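Local coordinates for BamaA.19900.a (Balamuthia mandrillaris, PDB 6VZZ), which probably catalyses the ATP-dependent phosphorylation of glucose to glucose 6-phosphate and is captured here with beta-D-glucopyranose bound, at residues 217-220 and 221-224; 253-256 and 257-261. All coordinates share one frame; numbering follows the deposited sequence.

Interaction 1 (217-220 and 221-224) and interaction 2 (253-256 and 257-261) are neighbouring turns with centres about 8 Å apart. Both are buried, both reach the bound glucose and both touch the second subunit. Backbone hydrogen bonds join the two loops, and so does the bond between His-221 ND1 and Glu-256 OE1. Interaction 1, just after strand 213-216, presents an acid and a histidine to the 2- and 3-hydroxyls of the sugar. Interaction 2, between helices 234-249 and 263-276, sends one acid to the 1-hydroxyl and spends its other acidic groups on a water, a backbone N-H and the subunit interface.

Interaction 1 (217-220 and 221-224); sequences MEFG and HVAI. With BGC (beta-D-glucopyranose), chain B.
Glu-218 and His-221 run alongside each other to the sugar, with carboxylate and imidazole planes only 20° apart, and together they grip the O2 hydroxyl of the glucose. His-221 CB touches Gly-220 C and lies 3.7 Å from Glu-218 O. Because CG stands opposite the carbonyl carbon (chi1 -56°), the ring projects out beside Glu-218; His-221 CG is 3.7 Å from Gly-220 C. Its CD2 meets Glu-218 OE1 at the ring edge, 3.1 Å away. On the far side of the ring, ND1 bonds to Glu-256, and His-221 CE1 lies 3.1 Å from BGC O1. At the tip, NE2 donates to BGC O2 at 2.7 Å, while the same hydroxyl donates to Glu-218 OE1 at 2.6 Å; together they probably orient the hydroxyl. A bend at chi2 brings the carboxylate of Glu-218 to the sugar in bidentate fashion, OE2 taking the hydrogen of BGC O3. The backbone is a 3-10 turn, with His-221 N bonded to Glu-218 O at 3.1 Å and Val-222 N to Phe-219 O. Val-222 CG1 packs on Phe-219 CD1, 3.5 Å apart. Glu-218 and His-221 thus bind glucose, a Glu-x-Gly-His pattern consistent with that of bacterial glucokinases. The turn follows strand 213-216, an edge strand of its sheet within this chain; Phe-219 reaches Ile-197 of strand 195-201, and both Phe-219 and Val-222 lean on helix 303-327.

Interaction 2 (253-256 and 257-261); sequences HAIE and YEDIV. With BGC (beta-D-glucopyranose), chain B.
Two acidic side chains, Glu-256 and Asp-259, are joined through one water, which donates to Glu-256 OE1 and, at 2.6 Å, to Asp-259 OD1. Their carboxylate planes are 12° apart, and Glu-256 OE1 and Asp-259 OD1 stand 4.5 Å apart, so the water probably eases the repulsion between like charges. Other partners should help as well, since Glu-256 OE1 is also hydrogen-bonded to His-221 ND1 and its OE2 forms a salt bridge with Lys-362 of the second subunit.

The other oxygen of Asp-259 turns back on the chain. Asp-259 OD2 receives the N-H of Glu-256 at 3.0 Å, approached from above the carboxylate plane, and also bonds to the hydroxyl of Tyr-249. In return Asp-259 N donates to Glu-256 O at 2.8 Å, from well above the carbonyl plane. This reciprocal pair closes a tight turn through 256-259, with side chain meeting backbone in one direction and backbone meeting backbone in the other. Further on, Tyr-257 O accepts from both Ile-260 N and Val-261 N. Ile-255 and Ile-260 meet nearly perpendicular, their CD1 atoms 3.6 Å apart.

Glu-258 carries the turn into the glucose pocket. It leaves as an extended chain, CG opposite the backbone N (chi1 -174°), and Glu-258 OE1 takes the hydrogen of the anomeric hydroxyl, BGC O1, at 2.6 Å. Leu-195 N also bonds to OE1, while OE2 forms a salt bridge with Arg-264 and a hydrogen bond with Asn-116, thereby positioning the carboxylate. The turn is wedged between helices: Ile-255, Asp-259 and Ile-260 pack on helix 234-249, whereas Tyr-257 and Val-261 rest against helix 303-327.

Interaction 1 (217-220 and 221-224)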
loop_
_atom_site.group_PDB
_atom_site.type_symbol
_atom_site.label_atom_id
_atom_site.label_comp_id
_atom_site.label_asym_id
_atom_site.label_seq_id
_atom_site.Cartn_x
_atom_site.Cartn_y
_atom_site.Cartn_z
ATOM N N MET A 217 -5.030 6.951 -0.413
ATOM C CA MET A 217 -5.075 5.656 0.241
ATOM C C MET A 217 -6.050 5.689 1.418
ATOM O O MET A 217 -6.443 6.753 1.906
ATOM C CB MET A 217 -3.680 5.234 0.712
ATOM C CG MET A 217 -2.676 5.000 -0.392
ATOM S SD MET A 217 -1.044 4.546 0.242
ATOM C CE MET A 217 -0.219 4.082 -1.284
ATOM N N GLU A 218 -6.423 4.495 1.886
ATOM C CA GLU A 218 -7.331 4.366 3.019
ATOM C C GLU A 218 -6.763 3.438 4.086
ATOM O O GLU A 218 -7.507 2.728 4.763
ATOM C CB GLU A 218 -8.699 3.878 2.552
ATOM C CG GLU A 218 -9.500 4.933 1.814
ATOM C CD GLU A 218 -9.892 6.084 2.725
ATOM O OE1 GLU A 218 -9.978 5.874 3.967
ATOM O OE2 GLU A 218 -10.096 7.205 2.202
ATOM N N PHE A 219 -5.443 3.446 4.265
ATOM C CA PHE A 219 -4.803 2.475 5.139
ATOM C C PHE A 219 -5.113 2.693 6.610
ATOM O O PHE A 219 -4.822 1.806 7.420
ATOM C CB PHE A 219 -3.288 2.470 4.915
ATOM C CG PHE A 219 -2.852 1.500 3.845
ATOM C CD1 PHE A 219 -2.930 0.127 4.070
ATOM C CD2 PHE A 219 -2.394 1.951 2.619
ATOM C CE1 PHE A 219 -2.550 -0.777 3.100
ATOM C CE2 PHE A 219 -2.010 1.057 1.643
ATOM C CZ PHE A 219 -2.091 -0.315 1.886
ATOM N N GLY A 220 -5.714 3.820 6.983
ATOM C CA GLY A 220 -6.097 3.966 8.374
ATOM C C GLY A 220 -7.118 2.939 8.817
ATOM O O GLY A 220 -7.262 2.688 10.020
ATOM N N HIS A 221 -7.815 2.317 7.869
ATOM C CA HIS A 221 -8.903 1.409 8.180
ATOM C C HIS A 221 -8.509 -0.061 8.088
ATOM O O HIS A 221 -9.371 -0.925 8.256
ATOM C CB HIS A 221 -10.093 1.719 7.271
ATOM C CG HIS A 221 -10.544 3.144 7.363
ATOM N ND1 HIS A 221 -11.231 3.638 8.454
ATOM C CD2 HIS A 221 -10.384 4.188 6.516
ATOM C CE1 HIS A 221 -11.482 4.922 8.268
ATOM N NE2 HIS A 221 -10.979 5.278 7.100
ATOM N N VAL A 222 -7.229 -0.376 7.853
ATOM C CA VAL A 222 -6.810 -1.776 7.847
ATOM C C VAL A 222 -6.717 -2.292 9.277
ATOM O O VAL A 222 -6.468 -1.538 10.228
ATOM C CB VAL A 222 -5.474 -1.966 7.098
ATOM C CG1 VAL A 222 -5.561 -1.428 5.680
ATOM C CG2 VAL A 222 -4.316 -1.355 7.877
ATOM N N ALA A 223 -6.924 -3.598 9.430
ATOM C CA ALA A 223 -6.820 -4.235 10.734
ATOM C C ALA A 223 -5.420 -4.070 11.312
ATOM O O ALA A 223 -4.423 -4.049 10.586
ATOM C CB ALA A 223 -7.159 -5.714 10.618
ATOM N N ILE A 224 -5.350 -3.962 12.636
ATOM C CA ILE A 224 -4.085 -3.764 13.331
ATOM C C ILE A 224 -3.242 -5.034 13.294
ATOM O O ILE A 224 -3.734 -6.117 12.957
ATOM C CB ILE A 224 -4.341 -3.318 14.782
ATOM C CG1 ILE A 224 -5.361 -4.237 15.451
ATOM C CG2 ILE A 224 -4.872 -1.905 14.804
ATOM C CD1 ILE A 224 -4.788 -5.487 16.021
HETATM C C2 BGC B . -10.866 8.660 5.949
HETATM C C3 BGC B . -9.781 9.143 5.000
HETATM C C4 BGC B . -9.180 10.446 5.513
HETATM C C5 BGC B . -8.707 10.254 6.950
HETATM C C6 BGC B . -8.130 11.499 7.579
HETATM C C1 BGC B . -10.285 8.550 7.350
HETATM O O1 BGC B . -11.207 8.034 8.239
HETATM O O2 BGC B . -11.371 7.402 5.518
HETATM O O3 BGC B . -10.302 9.309 3.689
HETATM O O4 BGC B . -8.063 10.813 4.718
HETATM O O5 BGC B . -9.817 9.833 7.755
HETATM O O6 BGC B . -8.965 12.620 7.376
#

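Interaction 2 (253-256 and 257-261)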
loop_
_atom_site.group_PDB
_atom_site.type_symbol
_atom_site.label_atom_id
_atom_site.label_comp_id
_atom_site.label_asym_id
_atom_site.label_seq_id
_atom_site.Cartn_x
_atom_site.Cartn_y
_atom_site.Cartn_z
ATOM N N HIS A 253 -15.022 -8.049 15.067
ATOM C CA HIS A 253 -13.965 -7.711 14.121
ATOM C C HIS A 253 -12.708 -7.290 14.864
ATOM O O HIS A 253 -12.775 -6.789 15.989
ATOM C CB HIS A 253 -14.356 -6.563 13.158
ATOM C CG HIS A 253 -15.544 -6.855 12.298
ATOM N ND1 HIS A 253 -16.672 -6.060 12.296
ATOM C CD2 HIS A 253 -15.779 -7.840 11.402
ATOM C CE1 HIS A 253 -17.556 -6.550 11.444
ATOM N NE2 HIS A 253 -17.037 -7.630 10.888
ATOM N N ALA A 254 -11.563 -7.498 14.213
ATOM C CA ALA A 254 -10.319 -6.886 14.656
ATOM C C ALA A 254 -10.356 -5.395 14.359
ATOM O O ALA A 254 -10.783 -4.978 13.278
ATOM C CB ALA A 254 -9.129 -7.534 13.953
ATOM N N ILE A 255 -9.898 -4.583 15.315
ATOM C CA ILE A 255 -10.079 -3.136 15.179
ATOM C C ILE A 255 -9.174 -2.578 14.082
ATOM O O ILE A 255 -8.169 -3.180 13.682
ATOM C CB ILE A 255 -9.842 -2.419 16.518
ATOM C CG1 ILE A 255 -8.359 -2.348 16.867
ATOM C CG2 ILE A 255 -10.575 -3.132 17.633
ATOM C CD1 ILE A 255 -8.093 -1.501 18.117
ATOM N N GLU A 256 -9.563 -1.419 13.564
ATOM C CA GLU A 256 -8.759 -0.686 12.596
ATOM C C GLU A 256 -7.733 0.151 13.331
ATOM O O GLU A 256 -7.923 0.520 14.494
ATOM C CB GLU A 256 -9.621 0.239 11.728
ATOM C CG GLU A 256 -10.905 -0.363 11.206
ATOM C CD GLU A 256 -11.706 0.624 10.377
ATOM O OE1 GLU A 256 -11.471 1.848 10.505
ATOM O OE2 GLU A 256 -12.565 0.175 9.585
ATOM N N TYR A 257 -6.631 0.459 12.636
ATOM C CA TYR A 257 -5.630 1.340 13.230
ATOM C C TYR A 257 -6.262 2.657 13.668
ATOM O O TYR A 257 -5.908 3.199 14.724
ATOM C CB TYR A 257 -4.479 1.589 12.254
ATOM C CG TYR A 257 -3.402 0.521 12.283
ATOM C CD1 TYR A 257 -2.480 0.461 13.322
ATOM C CD2 TYR A 257 -3.301 -0.429 11.268
ATOM C CE1 TYR A 257 -1.494 -0.512 13.349
ATOM C CE2 TYR A 257 -2.324 -1.397 11.293
ATOM C CZ TYR A 257 -1.422 -1.441 12.337
ATOM O OH TYR A 257 -0.438 -2.412 12.365
ATOM N N GLU A 258 -7.232 3.162 12.888
ATOM C CA GLU A 258 -7.918 4.404 13.237
ATOM C C GLU A 258 -8.721 4.276 14.530
ATOM O O GLU A 258 -9.014 5.292 15.173
ATOM C CB GLU A 258 -8.835 4.845 12.091
ATOM C CG GLU A 258 -9.473 6.217 12.307
ATOM C CD GLU A 258 -10.292 6.699 11.117
ATOM O OE1 GLU A 258 -9.700 6.967 10.052
ATOM O OE2 GLU A 258 -11.534 6.811 11.243
ATOM N N ASP A 259 -9.068 3.058 14.945
ATOM C CA ASP A 259 -9.792 2.924 16.200
ATOM C C ASP A 259 -8.915 3.231 17.404
ATOM O O ASP A 259 -9.440 3.401 18.514
ATOM C CB ASP A 259 -10.402 1.525 16.307
ATOM C CG ASP A 259 -11.507 1.296 15.278
ATOM O OD1 ASP A 259 -12.174 2.286 14.893
ATOM O OD2 ASP A 259 -11.717 0.135 14.857
ATOM N N ILE A 260 -7.600 3.333 17.208
ATOM C CA ILE A 260 -6.688 3.795 18.238
ATOM C C ILE A 260 -6.008 5.102 17.839
ATOM O O ILE A 260 -5.908 6.034 18.653
ATOM C CB ILE A 260 -5.639 2.711 18.560
ATOM C CG1 ILE A 260 -6.296 1.541 19.294
ATOM C CG2 ILE A 260 -4.469 3.277 19.348
ATOM C CD1 ILE A 260 -5.338 0.394 19.571
ATOM N N VAL A 261 -5.583 5.201 16.582
ATOM C CA VAL A 261 -4.763 6.310 16.122
ATOM C C VAL A 261 -5.688 7.384 15.572
ATOM O O VAL A 261 -5.800 7.567 14.355
ATOM C CB VAL A 261 -3.734 5.843 15.074
ATOM C CG1 VAL A 261 -2.741 6.952 14.759
ATOM C CG2 VAL A 261 -3.026 4.593 15.558
HETATM C C2 BGC B . -10.866 8.660 5.949
HETATM C C3 BGC B . -9.781 9.143 5.000
HETATM C C4 BGC B . -9.180 10.446 5.513
HETATM C C5 BGC B . -8.707 10.254 6.950
HETATM C C6 BGC B . -8.130 11.499 7.579
HETATM C C1 BGC B . -10.285 8.550 7.350
HETATM O O1 BGC B . -11.207 8.034 8.239
HETATM O O2 BGC B . -11.371 7.402 5.518
HETATM O O3 BGC B . -10.302 9.309 3.689
HETATM O O4 BGC B . -8.063 10.813 4.718
HETATM O O5 BGC B . -9.817 9.833 7.755
HETATM O O6 BGC B . -8.965 12.620 7.376
HETATM O O HOH W 1 -12.647 3.357 12.556
#